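Local coordinates for protein putative peptidyl-arginine deiminase (Chlorobium tepidum, PDB 1XKN) that probably acts as a deiminase, hydrolysing the guanidinium group of agmatine or of peptidyl-arginine, at residues N265-Y277 / Y301-L313. Numbering follows the deposited sequence.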
ATOM      1  N   ASN A 265      -1.005  -7.290  20.030  1.00  4.63           N
ATOM      2  CA  ASN A 265       0.115  -6.517  20.545  1.00  5.27           C
ATOM      3  C   ASN A 265       0.095  -5.199  19.783  1.00  5.06           C
ATOM      4  O   ASN A 265       0.017  -5.195  18.556  1.00  5.91           O
ATOM      5  CB  ASN A 265       1.435  -7.243  20.281  1.00  5.90           C
ATOM      6  CG  ASN A 265       1.520  -8.581  20.986  1.00  6.65           C
ATOM      7  OD1 ASN A 265       1.835  -9.601  20.365  1.00 11.19           O
ATOM      8  ND2 ASN A 265       1.242  -8.588  22.283  1.00  5.68           N
ATOM      9  N   ILE A 266       0.163  -4.088  20.507  1.00  5.19           N
ATOM     10  CA  ILE A 266       0.126  -2.774  19.877  1.00  5.93           C
ATOM     11  C   ILE A 266       1.444  -2.031  20.060  1.00  7.42           C
ATOM     12  O   ILE A 266       1.863  -1.759  21.187  1.00  8.74           O
ATOM     13  CB  ILE A 266      -1.016  -1.917  20.466  1.00  7.61           C
ATOM     14  CG1 ILE A 266      -2.328  -2.715  20.474  1.00  7.92           C
ATOM     15  CG2 ILE A 266      -1.170  -0.629  19.671  1.00  9.30           C
ATOM     16  CD1 ILE A 266      -2.791  -3.200  19.111  1.00  8.07           C
ATOM     17  N   VAL A 267       2.099  -1.713  18.948  1.00  6.86           N
ATOM     18  CA  VAL A 267       3.369  -0.994  18.976  1.00  6.81           C
ATOM     19  C   VAL A 267       3.125   0.435  18.508  1.00  6.99           C
ATOM     20  O   VAL A 267       2.564   0.652  17.435  1.00  6.21           O
ATOM     21  CB  VAL A 267       4.406  -1.664  18.044  1.00  7.19           C
ATOM     22  CG1 VAL A 267       5.680  -0.835  17.988  1.00  8.23           C
ATOM     23  CG2 VAL A 267       4.712  -3.068  18.544  1.00  8.61           C
ATOM     24  N   LYS A 268       3.537   1.407  19.314  1.00  5.20           N
ATOM     25  CA  LYS A 268       3.347   2.807  18.956  1.00  4.64           C
ATOM     26  C   LYS A 268       4.425   3.310  18.005  1.00  4.92           C
ATOM     27  O   LYS A 268       5.604   2.971  18.139  1.00  7.28           O
ATOM     28  CB  LYS A 268       3.352   3.696  20.204  1.00  5.10           C
ATOM     29  CG  LYS A 268       2.203   3.464  21.166  1.00  7.55           C
ATOM     30  CD  LYS A 268       2.200   4.531  22.253  1.00 10.89           C
ATOM     31  CE  LYS A 268       1.083   4.306  23.257  1.00 16.35           C
ATOM     32  NZ  LYS A 268       1.306   3.066  24.053  1.00 20.17           N
ATOM     33  N   LEU A 269       4.004   4.113  17.036  1.00  4.13           N
ATOM     34  CA  LEU A 269       4.913   4.721  16.077  1.00  6.34           C
ATOM     35  C   LEU A 269       4.704   6.221  16.185  1.00  5.80           C
ATOM     36  O   LEU A 269       3.598   6.681  16.462  1.00  7.52           O
ATOM     37  CB  LEU A 269       4.592   4.268  14.646  1.00  7.08           C
ATOM     38  CG  LEU A 269       5.382   3.072  14.102  1.00 11.76           C
ATOM     39  CD1 LEU A 269       4.845   2.676  12.737  1.00 14.55           C
ATOM     40  CD2 LEU A 269       6.857   3.436  14.011  1.00 10.82           C
ATOM     41  N   PRO A 270       5.769   7.009  16.001  1.00  5.97           N
ATOM     42  CA  PRO A 270       5.574   8.453  16.092  1.00  5.66           C
ATOM     43  C   PRO A 270       4.917   8.949  14.810  1.00  5.86           C
ATOM     44  O   PRO A 270       4.779   8.193  13.846  1.00  4.89           O
ATOM     45  CB  PRO A 270       7.000   8.982  16.253  1.00  8.27           C
ATOM     46  CG  PRO A 270       7.807   7.993  15.468  1.00  9.66           C
ATOM     47  CD  PRO A 270       7.193   6.667  15.848  1.00  6.55           C
HETATM   48  N   MSE A 271       4.478  10.202  14.822  1.00  5.57           N
HETATM   49  CA  MSE A 271       3.901  10.822  13.639  1.00  4.14           C
HETATM   50  C   MSE A 271       4.974  11.811  13.221  1.00  5.17           C
HETATM   51  O   MSE A 271       5.712  12.319  14.061  1.00  6.56           O
HETATM   52  CB  MSE A 271       2.625  11.598  13.972  1.00  6.60           C
HETATM   53  CG  MSE A 271       1.345  10.780  13.956  1.00  6.72           C
HETATM   54 SE   MSE A 271       0.856  10.135  12.201  1.00 11.43          SE
HETATM   55  CE  MSE A 271       0.282  11.844  11.466  1.00  9.85           C
ATOM     56  N   PRO A 272       5.103  12.076  11.918  1.00  4.55           N
ATOM     57  CA  PRO A 272       6.122  13.032  11.479  1.00  5.37           C
ATOM     58  C   PRO A 272       5.754  14.413  12.010  1.00  6.15           C
ATOM     59  O   PRO A 272       4.586  14.665  12.313  1.00  6.37           O
ATOM     60  CB  PRO A 272       6.008  12.980   9.958  1.00  6.75           C
ATOM     61  CG  PRO A 272       5.535  11.587   9.696  1.00  7.25           C
ATOM     62  CD  PRO A 272       4.499  11.377  10.773  1.00  6.20           C
ATOM     63  N   GLU A 273       6.732  15.301  12.144  1.00  6.21           N
ATOM     64  CA  GLU A 273       6.409  16.652  12.583  1.00  6.17           C
ATOM     65  C   GLU A 273       5.570  17.191  11.434  1.00  5.60           C
ATOM     66  O   GLU A 273       5.762  16.792  10.290  1.00  5.59           O
ATOM     67  CB  GLU A 273       7.674  17.490  12.760  1.00  8.53           C
ATOM     68  CG  GLU A 273       8.375  17.233  14.078  1.00 10.35           C
ATOM     69  CD  GLU A 273       9.702  17.960  14.191  1.00 13.56           C
ATOM     70  OE1 GLU A 273       9.990  18.830  13.341  1.00 14.46           O
ATOM     71  OE2 GLU A 273      10.444  17.666  15.147  1.00 15.84           O
ATOM     72  N   PRO A 274       4.625  18.092  11.720  1.00  5.37           N
ATOM     73  CA  PRO A 274       3.751  18.674  10.696  1.00  6.08           C
ATOM     74  C   PRO A 274       4.441  19.064   9.387  1.00  6.70           C
ATOM     75  O   PRO A 274       5.474  19.733   9.392  1.00  8.19           O
ATOM     76  CB  PRO A 274       3.144  19.875  11.414  1.00  6.37           C
ATOM     77  CG  PRO A 274       3.020  19.370  12.824  1.00  6.72           C
ATOM     78  CD  PRO A 274       4.357  18.694  13.040  1.00  5.40           C
ATOM     79  N   VAL A 275       3.854  18.630   8.273  1.00  6.46           N
ATOM     80  CA  VAL A 275       4.370  18.926   6.941  1.00  5.85           C
ATOM     81  C   VAL A 275       3.324  19.728   6.171  1.00  6.33           C
ATOM     82  O   VAL A 275       2.165  19.320   6.060  1.00  6.24           O
ATOM     83  CB  VAL A 275       4.697  17.630   6.156  1.00  5.58           C
ATOM     84  CG1 VAL A 275       5.225  17.975   4.769  1.00  6.73           C
ATOM     85  CG2 VAL A 275       5.728  16.814   6.917  1.00  7.32           C
ATOM     86  N   TYR A 276       3.749  20.873   5.645  1.00  7.04           N
ATOM     87  CA  TYR A 276       2.876  21.771   4.897  1.00  6.77           C
ATOM     88  C   TYR A 276       3.483  22.177   3.562  1.00  7.43           C
ATOM     89  O   TYR A 276       4.693  22.095   3.365  1.00  7.65           O
ATOM     90  CB  TYR A 276       2.642  23.056   5.698  1.00  9.02           C
ATOM     91  CG  TYR A 276       1.876  22.889   6.987  1.00  8.89           C
ATOM     92  CD1 TYR A 276       0.486  22.948   7.001  1.00 10.77           C
ATOM     93  CD2 TYR A 276       2.542  22.685   8.196  1.00 10.91           C
ATOM     94  CE1 TYR A 276      -0.227  22.813   8.187  1.00 11.31           C
ATOM     95  CE2 TYR A 276       1.839  22.547   9.389  1.00 11.98           C
ATOM     96  CZ  TYR A 276       0.454  22.613   9.375  1.00 12.61           C
ATOM     97  OH  TYR A 276      -0.251  22.478  10.546  1.00 14.66           O
ATOM     98  N   TYR A 277       2.618  22.618   2.654  1.00  8.79           N
ATOM     99  CA  TYR A 277       3.017  23.134   1.345  1.00  8.67           C
ATOM    100  C   TYR A 277       1.821  23.919   0.824  1.00  8.28           C
ATOM    101  O   TYR A 277       0.684  23.458   0.919  1.00  8.68           O
ATOM    102  CB  TYR A 277       3.374  22.027   0.354  1.00 10.13           C
ATOM    103  CG  TYR A 277       3.956  22.587  -0.927  1.00 10.84           C
ATOM    104  CD1 TYR A 277       5.227  23.169  -0.941  1.00  9.41           C
ATOM    105  CD2 TYR A 277       3.217  22.589  -2.113  1.00 10.52           C
ATOM    106  CE1 TYR A 277       5.743  23.741  -2.104  1.00 10.83           C
ATOM    107  CE2 TYR A 277       3.724  23.162  -3.279  1.00 11.54           C
ATOM    108  CZ  TYR A 277       4.986  23.735  -3.267  1.00 11.56           C
ATOM    109  OH  TYR A 277       5.500  24.306  -4.412  1.00 15.00           O
ATOM    110  N   TYR A 301      10.521  12.644   6.628  1.00  4.18           N
ATOM    111  CA  TYR A 301      10.147  14.034   6.412  1.00  4.53           C
ATOM    112  C   TYR A 301      11.042  15.086   7.046  1.00  5.41           C
ATOM    113  O   TYR A 301      10.561  16.042   7.657  1.00  5.94           O
ATOM    114  CB  TYR A 301       8.701  14.211   6.871  1.00  5.07           C
ATOM    115  CG  TYR A 301       7.766  13.369   6.040  1.00  4.54           C
ATOM    116  CD1 TYR A 301       7.392  13.783   4.768  1.00  5.30           C
ATOM    117  CD2 TYR A 301       7.335  12.119   6.482  1.00  4.45           C
ATOM    118  CE1 TYR A 301       6.620  12.982   3.948  1.00  5.96           C
ATOM    119  CE2 TYR A 301       6.554  11.297   5.666  1.00  5.20           C
ATOM    120  CZ  TYR A 301       6.206  11.741   4.396  1.00  5.20           C
ATOM    121  OH  TYR A 301       5.464  10.950   3.557  1.00  6.10           O
ATOM    122  N   ARG A 302      12.347  14.902   6.884  1.00  5.14           N
ATOM    123  CA  ARG A 302      13.344  15.835   7.392  1.00  5.14           C
ATOM    124  C   ARG A 302      13.100  16.354   8.807  1.00  5.24           C
ATOM    125  O   ARG A 302      13.020  17.563   9.029  1.00  7.27           O
ATOM    126  CB  ARG A 302      13.467  17.021   6.425  1.00  4.81           C
ATOM    127  CG  ARG A 302      13.786  16.597   4.999  1.00  4.92           C
ATOM    128  CD  ARG A 302      13.768  17.759   4.014  1.00  6.95           C
ATOM    129  NE  ARG A 302      13.885  17.271   2.640  1.00  7.73           N
ATOM    130  CZ  ARG A 302      13.751  18.024   1.553  1.00  8.84           C
ATOM    131  NH1 ARG A 302      13.495  19.322   1.663  1.00 10.45           N
ATOM    132  NH2 ARG A 302      13.862  17.474   0.351  1.00  9.84           N
ATOM    133  N   CYS A 303      12.984  15.447   9.769  1.00  5.16           N
ATOM    134  CA  CYS A 303      12.783  15.854  11.154  1.00  5.49           C
ATOM    135  C   CYS A 303      13.378  14.795  12.075  1.00  4.77           C
ATOM    136  O   CYS A 303      13.658  13.676  11.647  1.00  4.76           O
ATOM    137  CB  CYS A 303      11.296  16.062  11.454  1.00  5.64           C
ATOM    138  SG  CYS A 303      10.314  14.548  11.559  1.00  6.84           S
ATOM    139  N   PRO A 304      13.582  15.132  13.357  1.00  4.00           N
ATOM    140  CA  PRO A 304      14.159  14.179  14.308  1.00  5.02           C
ATOM    141  C   PRO A 304      13.339  12.927  14.588  1.00  5.50           C
ATOM    142  O   PRO A 304      13.843  11.971  15.178  1.00  5.68           O
ATOM    143  CB  PRO A 304      14.381  15.031  15.558  1.00  5.80           C
ATOM    144  CG  PRO A 304      13.304  16.059  15.464  1.00  6.34           C
ATOM    145  CD  PRO A 304      13.324  16.430  14.004  1.00  4.86           C
ATOM    146  N   ARG A 305      12.079  12.919  14.171  1.00  4.43           N
ATOM    147  CA  ARG A 305      11.257  11.742  14.399  1.00  5.99           C
ATOM    148  C   ARG A 305      11.510  10.660  13.351  1.00  6.14           C
ATOM    149  O   ARG A 305      11.093   9.516  13.534  1.00  5.07           O
ATOM    150  CB  ARG A 305       9.775  12.121  14.421  1.00  6.41           C
ATOM    151  CG  ARG A 305       9.428  13.110  15.521  1.00  9.22           C
ATOM    152  CD  ARG A 305       7.939  13.350  15.599  1.00 11.55           C
ATOM    153  NE  ARG A 305       7.607  14.339  16.620  1.00 15.61           N
ATOM    154  CZ  ARG A 305       6.367  14.719  16.905  1.00 19.64           C
ATOM    155  NH1 ARG A 305       5.345  14.191  16.247  1.00 21.33           N
ATOM    156  NH2 ARG A 305       6.151  15.627  17.846  1.00 23.24           N
ATOM    157  N   ASP A 306      12.201  11.010  12.263  1.00  3.87           N
ATOM    158  CA  ASP A 306      12.484  10.031  11.206  1.00  3.44           C
ATOM    159  C   ASP A 306      13.257   8.829  11.744  1.00  4.14           C
ATOM    160  O   ASP A 306      12.862   7.683  11.536  1.00  3.58           O
ATOM    161  CB  ASP A 306      13.314  10.640  10.060  1.00  3.63           C
ATOM    162  CG  ASP A 306      12.606  11.774   9.332  1.00  5.69           C
ATOM    163  OD1 ASP A 306      11.358  11.836   9.341  1.00  6.11           O
ATOM    164  OD2 ASP A 306      13.322  12.596   8.721  1.00  5.00           O
ATOM    165  N   GLN A 307      14.366   9.093  12.428  1.00  4.07           N
ATOM    166  CA  GLN A 307      15.187   8.014  12.964  1.00  5.15           C
ATOM    167  C   GLN A 307      14.434   7.192  14.005  1.00  4.90           C
ATOM    168  O   GLN A 307      14.655   5.989  14.129  1.00  4.26           O
ATOM    169  CB  GLN A 307      16.477   8.571  13.572  1.00  7.66           C
ATOM    170  CG  GLN A 307      17.544   7.514  13.818  1.00  9.41           C
ATOM    171  CD  GLN A 307      17.921   6.769  12.548  1.00 10.09           C
ATOM    172  OE1 GLN A 307      18.290   7.381  11.543  1.00 10.31           O
ATOM    173  NE2 GLN A 307      17.837   5.443  12.590  1.00  9.23           N
ATOM    174  N   GLN A 308      13.541   7.838  14.749  1.00  4.96           N
ATOM    175  CA  GLN A 308      12.757   7.144  15.765  1.00  5.59           C
ATOM    176  C   GLN A 308      11.829   6.125  15.115  1.00  4.88           C
ATOM    177  O   GLN A 308      11.710   4.992  15.591  1.00  5.30           O
ATOM    178  CB  GLN A 308      11.950   8.148  16.593  1.00  6.04           C
ATOM    179  CG  GLN A 308      12.817   9.003  17.508  1.00  8.38           C
ATOM    180  CD  GLN A 308      12.018   9.921  18.416  1.00 10.74           C
ATOM    181  OE1 GLN A 308      12.561  10.499  19.359  1.00 13.40           O
ATOM    182  NE2 GLN A 308      10.729  10.062  18.137  1.00 10.85           N
ATOM    183  N   ALA A 309      11.178   6.525  14.026  1.00  5.23           N
ATOM    184  CA  ALA A 309      10.273   5.626  13.315  1.00  4.93           C
ATOM    185  C   ALA A 309      11.056   4.470  12.702  1.00  5.02           C
ATOM    186  O   ALA A 309      10.627   3.318  12.750  1.00  3.81           O
ATOM    187  CB  ALA A 309       9.522   6.388  12.229  1.00  5.08           C
ATOM    188  N   ILE A 310      12.210   4.780  12.125  1.00  4.61           N
ATOM    189  CA  ILE A 310      13.045   3.750  11.518  1.00  4.65           C
ATOM    190  C   ILE A 310      13.500   2.720  12.557  1.00  4.34           C
ATOM    191  O   ILE A 310      13.435   1.516  12.306  1.00  4.22           O
ATOM    192  CB  ILE A 310      14.275   4.378  10.826  1.00  5.19           C
ATOM    193  CG1 ILE A 310      13.809   5.148   9.585  1.00  7.82           C
ATOM    194  CG2 ILE A 310      15.280   3.294  10.439  1.00  6.36           C
ATOM    195  CD1 ILE A 310      14.899   5.934   8.901  1.00  9.48           C
ATOM    196  N   ASP A 311      13.951   3.184  13.720  1.00  4.88           N
ATOM    197  CA  ASP A 311      14.407   2.269  14.760  1.00  5.51           C
ATOM    198  C   ASP A 311      13.288   1.354  15.241  1.00  4.48           C
ATOM    199  O   ASP A 311      13.506   0.163  15.469  1.00  4.64           O
ATOM    200  CB  ASP A 311      14.995   3.042  15.946  1.00  6.37           C
ATOM    201  CG  ASP A 311      16.315   3.716  15.611  1.00  8.89           C
ATOM    202  OD1 ASP A 311      16.832   3.488  14.498  1.00 10.11           O
ATOM    203  OD2 ASP A 311      16.840   4.473  16.462  1.00 10.71           O
ATOM    204  N   ILE A 312      12.092   1.908  15.406  1.00  3.50           N
ATOM    205  CA  ILE A 312      10.956   1.111  15.850  1.00  4.45           C
ATOM    206  C   ILE A 312      10.621   0.052  14.803  1.00  4.32           C
ATOM    207  O   ILE A 312      10.412  -1.112  15.138  1.00  4.10           O
ATOM    208  CB  ILE A 312       9.727   2.003  16.115  1.00  4.39           C
ATOM    209  CG1 ILE A 312      10.002   2.878  17.345  1.00  7.87           C
ATOM    210  CG2 ILE A 312       8.483   1.149  16.337  1.00  6.58           C
ATOM    211  CD1 ILE A 312       8.953   3.926  17.617  1.00  8.41           C
ATOM    212  N   LEU A 313      10.591   0.445  13.536  1.00  4.39           N
ATOM    213  CA  LEU A 313      10.292  -0.514  12.481  1.00  3.65           C
ATOM    214  C   LEU A 313      11.416  -1.542  12.335  1.00  4.10           C
ATOM    215  O   LEU A 313      11.174  -2.688  11.958  1.00  3.45           O
ATOM    216  CB  LEU A 313      10.026   0.214  11.158  1.00  4.02           C
ATOM    217  CG  LEU A 313       8.673   0.945  11.170  1.00  5.05           C
ATOM    218  CD1 LEU A 313       8.534   1.856   9.956  1.00  5.38           C
ATOM    219  CD2 LEU A 313       7.551  -0.087  11.196  1.00  7.27           C
TER
HETATM  220  O   HOH W   1       8.413  16.992   9.416  1.00  7.87           O
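Edge strand 265-269 and the proline-rich loop after it lie against the first turns of helix 305-316, in the alpha-beta fold. The axes of 265-269 and 305-313 run nearly antiparallel, at 158°. Ile312 CG2 packs on Leu269 CD2 at 3.6 Å and also meets Val267 CG1. With CG1 anti to the carbonyl carbon (chi1 -69°) and the chain extended beyond it (chi2 173°), Ile312 CD1 reaches Pro270 CD tip to tip, 3.7 Å away. Pro270 CG rests on Ala309 CB. Pro272 lies beside the Tyr301 ring, with CG 3.7 Å from CD2. The Val275 and Tyr301 side chains cross at about a right angle.

The direct hydrogen bond across the contact comes from Arg305. Its extended chain brings NH1 to Met271 O, nearly straight at 2.9 Å, although the modelled place of that oxygen is less certain. Glu273 CG lies over one guanidinium face, towards its rim. Its carboxylate turns to Pro304, and OE2 stays 4.6 Å from Arg305 NE, so no salt bridge forms. A water donates to both Glu273 O and Tyr301 O. Cys303 and Asp306 form a capping box: Cys303 N donates to Asp306 OD2 (3.1 Å), and Arg305 N weakly to Cys303 SG.

The contact is thus mainly apolar. Water bridges two carbonyls; the arginine probably bonds a third, less surely placed. Buried Glu273 N has no partner in the model.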